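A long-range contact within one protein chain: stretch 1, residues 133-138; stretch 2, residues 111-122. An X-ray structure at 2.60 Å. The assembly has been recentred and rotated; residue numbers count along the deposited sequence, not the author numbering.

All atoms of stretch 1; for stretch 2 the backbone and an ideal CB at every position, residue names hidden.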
# COMPACT_ATOMS: atom_id res chain seq x y z
N HIS A 133 -9.33 -13.14 -24.27
CA HIS A 133 -8.90 -11.91 -24.92
C HIS A 133 -7.83 -11.16 -24.13
O HIS A 133 -8.01 -10.87 -22.95
CB HIS A 133 -10.10 -11.00 -25.18
CG HIS A 133 -11.20 -11.65 -25.95
ND1 HIS A 133 -12.40 -12.00 -25.37
CD2 HIS A 133 -11.28 -12.03 -27.24
CE1 HIS A 133 -13.18 -12.56 -26.28
NE2 HIS A 133 -12.53 -12.59 -27.43
N ILE A 134 -6.72 -10.85 -24.80
CA ILE A 134 -5.66 -10.06 -24.19
C ILE A 134 -5.55 -8.71 -24.89
O ILE A 134 -5.16 -8.63 -26.05
CB ILE A 134 -4.31 -10.78 -24.26
CG1 ILE A 134 -4.36 -12.09 -23.46
CG2 ILE A 134 -3.20 -9.89 -23.74
CD1 ILE A 134 -3.06 -12.86 -23.46
N VAL A 135 -5.89 -7.64 -24.16
CA VAL A 135 -5.78 -6.29 -24.69
C VAL A 135 -4.47 -5.66 -24.25
O VAL A 135 -4.15 -5.62 -23.06
CB VAL A 135 -6.95 -5.40 -24.23
CG1 VAL A 135 -6.77 -3.98 -24.76
CG2 VAL A 135 -8.27 -5.99 -24.70
N VAL A 136 -3.70 -5.16 -25.22
CA VAL A 136 -2.35 -4.67 -24.94
C VAL A 136 -2.24 -3.14 -24.98
O VAL A 136 -2.66 -2.51 -25.95
CB VAL A 136 -1.33 -5.28 -25.91
CG1 VAL A 136 0.07 -4.74 -25.63
CG2 VAL A 136 -1.35 -6.80 -25.81
N ILE A 137 -1.68 -2.57 -23.92
CA ILE A 137 -1.42 -1.14 -23.86
C ILE A 137 0.02 -0.85 -24.28
O ILE A 137 0.96 -1.44 -23.74
CB ILE A 137 -1.63 -0.60 -22.44
CG1 ILE A 137 -3.04 -0.92 -21.94
CG2 ILE A 137 -1.37 0.90 -22.40
CD1 ILE A 137 -3.23 -0.63 -20.47
N GLY A 138 0.18 0.06 -25.24
CA GLY A 138 1.49 0.42 -25.75
C GLY A 138 1.53 0.51 -27.26
O GLY A 138 1.99 1.50 -27.83
N UNK A 111 -7.74 -9.95 -20.19
CA UNK A 111 -6.60 -9.32 -19.52
C UNK A 111 -6.17 -8.04 -20.22
O UNK A 111 -5.95 -8.03 -21.43
CB UNK A 111 -5.42 -10.29 -19.45
N UNK A 112 -6.07 -6.96 -19.45
CA UNK A 112 -5.53 -5.71 -19.96
C UNK A 112 -4.10 -5.55 -19.46
O UNK A 112 -3.87 -5.32 -18.27
CB UNK A 112 -6.40 -4.52 -19.54
N UNK A 113 -3.14 -5.68 -20.37
CA UNK A 113 -1.73 -5.71 -19.98
C UNK A 113 -0.89 -4.73 -20.80
O UNK A 113 -1.20 -4.46 -21.96
CB UNK A 113 -1.17 -7.13 -20.14
N UNK A 114 0.15 -4.18 -20.18
CA UNK A 114 1.10 -3.34 -20.91
C UNK A 114 2.03 -4.24 -21.72
O UNK A 114 2.22 -5.41 -21.39
CB UNK A 114 1.90 -2.45 -19.96
N UNK A 115 2.63 -3.68 -22.77
CA UNK A 115 3.44 -4.46 -23.69
C UNK A 115 4.72 -5.03 -23.06
O UNK A 115 5.24 -6.04 -23.52
CB UNK A 115 3.81 -3.59 -24.89
N UNK A 116 5.22 -4.38 -22.02
CA UNK A 116 6.48 -4.80 -21.41
C UNK A 116 6.30 -5.98 -20.46
O UNK A 116 7.28 -6.57 -19.99
CB UNK A 116 7.11 -3.63 -20.66
N UNK A 117 5.05 -6.33 -20.20
CA UNK A 117 4.71 -7.47 -19.37
C UNK A 117 4.11 -8.58 -20.23
O UNK A 117 3.87 -9.69 -19.76
CB UNK A 117 3.74 -7.06 -18.26
N UNK A 118 3.87 -8.25 -21.50
CA UNK A 118 3.29 -9.18 -22.47
C UNK A 118 4.00 -10.54 -22.61
O UNK A 118 3.32 -11.57 -22.69
CB UNK A 118 3.27 -8.50 -23.84
N UNK A 119 5.34 -10.56 -22.65
CA UNK A 119 5.97 -11.88 -22.75
C UNK A 119 5.89 -12.68 -21.45
O UNK A 119 6.01 -13.90 -21.47
CB UNK A 119 7.44 -11.72 -23.16
N UNK A 120 5.67 -11.98 -20.34
CA UNK A 120 5.55 -12.62 -19.03
C UNK A 120 4.22 -13.36 -18.90
O UNK A 120 4.05 -14.20 -18.01
CB UNK A 120 5.68 -11.58 -17.92
N UNK A 121 3.29 -13.05 -19.80
CA UNK A 121 1.98 -13.70 -19.85
C UNK A 121 1.94 -14.67 -21.03
O UNK A 121 1.26 -15.70 -21.00
CB UNK A 121 0.86 -12.66 -19.96
N UNK A 122 2.72 -14.36 -22.06
CA UNK A 122 2.79 -15.17 -23.27
C UNK A 122 3.29 -16.59 -22.99
O UNK A 122 2.91 -17.54 -23.67
CB UNK A 122 3.70 -14.49 -24.30

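Stretch 2 opens as a strand running parallel to strand 133-137, the axes 4.6 Å apart at their closest and 27° apart in direction; positions 111 to 114 pair in order with Ile134 to Ile137. CB direction alternates along such a strand, so each position inherits the face of its partner.

Position 111 is extended (phi/psi -122/128). Its N donates to His133 O at 2.9 Å and its O accepts from Val135 N at 2.8 Å, so the backbone bonds on both sides of Ile134. The CB lies on the face of Ile134, 4.5 Å from Ile134 CG1, where a medium or large aliphatic residue would suit. The deposited residue is Leu111, with rotamers t and p; its CB comes within 4.4 Å of His133 O, the side chain's nearest approach to stretch 1.

At position 112 the CB turns to the other face, that of Val135 and Ile137, and lies 5.1 Å from Ile137 CD1. No polar side-chain atom of stretch 1 is at hand, so valine, isoleucine or leucine would fit. It is Ile112 (m, t): CG2 packs 3.7 Å from Ile137 CD1, and CG1 lies 4.4 Å from Val135 CB.

Position 113 repeats the backbone pattern: N to Val135 O at 2.9 Å, and O from Ile137 N at 2.8 Å. Its CB returns to the face of Ile134 and Val136, 5.0 Å from Ile134 CG2. That apolar setting favours a compact, beta-branched residue, though other aliphatics are possible. Val113 (p) places CG1 3.8 Å from Ile134 CG2 and 4.3 Å from Val136 CG2.

For position 114, the CB is on the face of Ile137 and 4.0 Å from Ile137 O. Beyond lies open space beside Gly138, so aromatic, polar or aliphatic residues could all be accommodated. His114 brings one ring face under Ile137 O, with CD2 3.3 Å from that oxygen. Its ND1 accepts a hydrogen bond from the backbone N of position 116 at 3.3 Å, tying the ring to the following turn.

Position 115 leaves extended geometry (-66/-25), while its N still donates to Ile137 O at 3.0 Å, with a bent angle of 136°. The CB points sideways, 4.0 Å from Val136 CG1, so a flexible polar chain or a small residue would suit. Gln115 lays its CB against Val136 CG1 at 3.9 Å and carries OE1 to 3.6 Å from Gly138 C.

Positions 116 and 117 have no stretch 1 atom within 5.5 Å of the CB, leaving the choice open; they are Glu116 and Phe117.

At position 118 the CB points toward stretch 1, 5.3 Å from Val136 CG1, with room for a longer aliphatic. Leu118 fills it: CD1 reaches Val136 CG2 at 3.9 Å and Ile134 CG2 at 4.2 Å.

Positions 119 and 120 are equally remote, so stretch 1 sets no preference; they are Pro119 and Leu120.

Position 121 points toward Ile134 CD1, 5.3 Å from the CB, again suiting an aliphatic. Ile121 packs CG2 3.9 Å from Ile134 CD1.

Position 122 points sideways, unconstrained by stretch 1; it is Glu122, its OE2 hydrogen-bonded elsewhere in the structure.

Stretch 2 111-122: LIVHQEFLPLIE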
# COMPACT_ATOMS: atom_id res chain seq x y z
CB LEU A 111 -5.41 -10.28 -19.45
CG LEU A 111 -4.11 -9.66 -18.92
CD1 LEU A 111 -4.24 -9.30 -17.45
CD2 LEU A 111 -2.92 -10.58 -19.15
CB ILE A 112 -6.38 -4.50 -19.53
CG1 ILE A 112 -7.83 -4.69 -19.97
CG2 ILE A 112 -5.80 -3.22 -20.09
CD1 ILE A 112 -8.75 -3.58 -19.53
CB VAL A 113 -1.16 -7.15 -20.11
CG1 VAL A 113 -1.14 -7.59 -21.56
CG2 VAL A 113 0.22 -7.25 -19.48
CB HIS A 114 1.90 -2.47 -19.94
CG HIS A 114 2.68 -1.39 -20.62
ND1 HIS A 114 4.00 -1.54 -20.98
CD2 HIS A 114 2.32 -0.14 -21.00
CE1 HIS A 114 4.42 -0.43 -21.56
NE2 HIS A 114 3.43 0.44 -21.58
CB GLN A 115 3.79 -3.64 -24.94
CG GLN A 115 4.68 -2.44 -24.67
CD GLN A 115 4.99 -1.65 -25.93
OE1 GLN A 115 4.29 -1.77 -26.94
NE2 GLN A 115 6.04 -0.84 -25.88
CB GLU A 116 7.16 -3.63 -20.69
CG GLU A 116 6.60 -3.33 -19.32
CD GLU A 116 7.49 -2.39 -18.53
OE1 GLU A 116 7.50 -1.17 -18.81
OE2 GLU A 116 8.20 -2.87 -17.62
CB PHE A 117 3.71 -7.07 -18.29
CG PHE A 117 4.16 -5.91 -17.45
CD1 PHE A 117 5.41 -5.91 -16.85
CD2 PHE A 117 3.33 -4.81 -17.26
CE1 PHE A 117 5.82 -4.84 -16.08
CE2 PHE A 117 3.74 -3.74 -16.50
CZ PHE A 117 4.99 -3.75 -15.90
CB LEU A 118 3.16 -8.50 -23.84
CG LEU A 118 2.33 -9.22 -24.91
CD1 LEU A 118 0.95 -9.56 -24.37
CD2 LEU A 118 2.22 -8.37 -26.16
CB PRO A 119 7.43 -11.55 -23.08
CG PRO A 119 7.64 -10.18 -22.57
CD PRO A 119 6.33 -9.47 -22.75
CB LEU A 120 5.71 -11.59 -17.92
CG LEU A 120 6.94 -11.75 -17.02
CD1 LEU A 120 8.20 -11.89 -17.86
CD2 LEU A 120 7.07 -10.59 -16.04
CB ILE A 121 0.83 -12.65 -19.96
CG1 ILE A 121 0.42 -12.14 -18.57
CG2 ILE A 121 -0.39 -13.21 -20.67
CD1 ILE A 121 1.45 -11.27 -17.89
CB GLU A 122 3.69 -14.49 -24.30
CG GLU A 122 3.10 -14.39 -25.70
CD GLU A 122 3.54 -13.14 -26.44
OE1 GLU A 122 4.76 -12.96 -26.65
OE2 GLU A 122 2.67 -12.33 -26.81
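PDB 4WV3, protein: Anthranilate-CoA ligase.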